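Long-range contact in esterase (Uncultured bacterium, PDB 5EGN), which probably hydrolyses the lactone ring of N-acyl homoserine lactones, the signals of bacterial quorum sensing, and is classed as a carboxylesterase: residues 199-203 against 227-231. The protein carries 2 engineered substitutions. Numbering follows the deposited sequence.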
ATOM      1  N   LEU A 199      -4.323  -5.857  32.246  1.00 35.91           N
ATOM      2  CA  LEU A 199      -5.118  -5.005  31.363  1.00 34.66           C
ATOM      3  C   LEU A 199      -5.663  -3.774  32.076  1.00 34.32           C
ATOM      4  O   LEU A 199      -5.752  -2.696  31.487  1.00 33.73           O
ATOM      5  CB  LEU A 199      -6.278  -5.798  30.757  1.00 33.55           C
ATOM      6  CG  LEU A 199      -5.945  -6.733  29.594  1.00 33.43           C
ATOM      7  CD1 LEU A 199      -7.081  -7.708  29.361  1.00 31.57           C
ATOM      8  CD2 LEU A 199      -5.657  -5.934  28.332  1.00 31.48           C
ATOM      9  N   SER A 200      -6.022  -3.936  33.345  1.00 34.85           N
ATOM     10  CA  SER A 200      -6.629  -2.853  34.111  1.00 34.74           C
ATOM     11  C   SER A 200      -5.619  -1.773  34.486  1.00 35.76           C
ATOM     12  O   SER A 200      -5.990  -0.730  35.025  1.00 37.10           O
ATOM     13  CB  SER A 200      -7.303  -3.403  35.369  1.00 33.79           C
ATOM     14  OG  SER A 200      -6.405  -4.185  36.136  1.00 34.69           O
ATOM     15  N   SER A 201      -4.346  -2.027  34.202  1.00 35.97           N
ATOM     16  CA  SER A 201      -3.301  -1.031  34.409  1.00 36.89           C
ATOM     17  C   SER A 201      -3.215  -0.086  33.212  1.00 38.57           C
ATOM     18  O   SER A 201      -2.674   1.012  33.317  1.00 39.31           O
ATOM     19  CB  SER A 201      -1.948  -1.702  34.657  1.00 36.52           C
ATOM     20  OG  SER A 201      -1.568  -2.517  33.562  1.00 40.49           O
ATOM     21  N   ILE A 202      -3.746  -0.520  32.073  1.00 37.39           N
ATOM     22  CA  ILE A 202      -3.879   0.352  30.911  1.00 37.98           C
ATOM     23  C   ILE A 202      -4.976   1.369  31.171  1.00 39.16           C
ATOM     24  O   ILE A 202      -6.138   1.002  31.298  1.00 37.04           O
ATOM     25  CB  ILE A 202      -4.219  -0.437  29.631  1.00 38.25           C
ATOM     26  CG1 ILE A 202      -3.158  -1.500  29.358  1.00 36.53           C
ATOM     27  CG2 ILE A 202      -4.375   0.507  28.445  1.00 34.34           C
ATOM     28  CD1 ILE A 202      -3.433  -2.336  28.128  1.00 33.06           C
ATOM     29  N   GLN A 203      -4.619   2.645  31.250  1.00 39.71           N
ATOM     30  CA  GLN A 203      -5.601   3.662  31.614  1.00 42.82           C
ATOM     31  C   GLN A 203      -5.856   4.677  30.509  1.00 40.60           C
ATOM     32  O   GLN A 203      -6.830   5.424  30.553  1.00 43.36           O
ATOM     33  CB  GLN A 203      -5.149   4.380  32.883  1.00 48.62           C
ATOM     34  CG  GLN A 203      -4.927   3.454  34.072  1.00 46.19           C
ATOM     35  CD  GLN A 203      -6.215   3.137  34.793  1.00 50.40           C
ATOM     36  OE1 GLN A 203      -7.186   3.893  34.717  1.00 58.89           O
ATOM     37  NE2 GLN A 203      -6.229   2.025  35.514  1.00 49.56           N
ATOM     38  N   ASP A 227     -13.493  -4.695  28.134  1.00 26.38           N
ATOM     39  CA  ASP A 227     -14.138  -4.768  29.440  1.00 26.66           C
ATOM     40  C   ASP A 227     -13.170  -4.540  30.600  1.00 26.91           C
ATOM     41  O   ASP A 227     -13.575  -4.077  31.665  1.00 28.09           O
ATOM     42  CB  ASP A 227     -14.838  -6.118  29.615  1.00 26.88           C
ATOM     43  CG  ASP A 227     -16.027  -6.287  28.684  1.00 26.32           C
ATOM     44  OD1 ASP A 227     -16.597  -5.266  28.246  1.00 26.57           O
ATOM     45  OD2 ASP A 227     -16.395  -7.445  28.399  1.00 25.29           O
ATOM     46  N   ASN A 228     -11.896  -4.863  30.398  1.00 27.18           N
ATOM     47  CA  ASN A 228     -10.925  -4.791  31.486  1.00 27.41           C
ATOM     48  C   ASN A 228     -10.023  -3.560  31.428  1.00 28.91           C
ATOM     49  O   ASN A 228      -9.317  -3.256  32.389  1.00 30.28           O
ATOM     50  CB  ASN A 228     -10.076  -6.060  31.510  1.00 27.84           C
ATOM     51  CG  ASN A 228     -10.879  -7.283  31.910  1.00 26.72           C
ATOM     52  OD1 ASN A 228     -11.041  -7.572  33.095  1.00 26.72           O
ATOM     53  ND2 ASN A 228     -11.395  -8.002  30.921  1.00 26.95           N
ATOM     54  N   ILE A 229     -10.043  -2.855  30.303  1.00 28.67           N
ATOM     55  CA  ILE A 229      -9.371  -1.566  30.212  1.00 29.47           C
ATOM     56  C   ILE A 229     -10.341  -0.473  30.647  1.00 29.56           C
ATOM     57  O   ILE A 229     -11.382  -0.286  30.021  1.00 29.84           O
ATOM     58  CB  ILE A 229      -8.860  -1.279  28.787  1.00 29.85           C
ATOM     59  CG1 ILE A 229      -7.808  -2.313  28.380  1.00 30.37           C
ATOM     60  CG2 ILE A 229      -8.285   0.128  28.699  1.00 30.10           C
ATOM     61  CD1 ILE A 229      -7.293  -2.137  26.969  1.00 29.07           C
ATOM     62  N   PRO A 230     -10.010   0.231  31.739  1.00 30.32           N
ATOM     63  CA  PRO A 230     -10.856   1.291  32.303  1.00 30.70           C
ATOM     64  C   PRO A 230     -11.233   2.376  31.296  1.00 30.34           C
ATOM     65  O   PRO A 230     -10.356   3.018  30.717  1.00 30.49           O
ATOM     66  CB  PRO A 230      -9.984   1.875  33.416  1.00 33.32           C
ATOM     67  CG  PRO A 230      -9.108   0.749  33.827  1.00 34.74           C
ATOM     68  CD  PRO A 230      -8.819  -0.021  32.570  1.00 32.74           C
ATOM     69  N   GLY A 231     -12.533   2.569  31.094  1.00 30.08           N
ATOM     70  CA  GLY A 231     -13.028   3.626  30.232  1.00 29.84           C
ATOM     71  C   GLY A 231     -12.932   3.311  28.752  1.00 30.26           C
ATOM     72  O   GLY A 231     -13.129   4.188  27.912  1.00 32.45           O
TER
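Ile229 meets Leu199 and Ile202 with both branches of its side chain. Its CG1 lies 4.2 Å from CD2 of Leu199, and its CD1 continues toward CD1 of Ile202. A chi1 of -63° swings the other branch, CG2, opposite the backbone N, and there it packs 3.9 Å from CG2 of Ile202. One residue earlier, Asn228 lays its CB 3.9 Å from CB of Leu199. Next along the chain, the ring of Pro230 turns one edge, CG and CD, to the 200-203 turn: CD approaches O of Ile202, and CG lies by O of Ser200. The side chain of Gln203 crosses that of Pro230 at about a right angle, with NE2 3.6 Å from CG. Gln203 starts out away from the proline and returns because its chain bends at chi2 (-83°). No hydrogen bond spans the two segments; CA of Ser200 makes a CA-H...O contact with O of Asn228, 3.2 Å. In this alpha/beta hydrolase fold the contact joins the approach to strand 206-211 with the turn from helix 219-228 into strand 233-237, the outermost strand of the sheet within this chain, next to 206-211. Cut back to an alanine here, Ile229 would probably leave a gap beside Leu199 and Ile202, taking from both an apolar neighbour on this side. Farther out, ND2 of Asn228 hydrogen-bonds O of Leu224, while Leu199 rests on Met100 and Ile202 on Asn103 and Leu104 of helix 94-105.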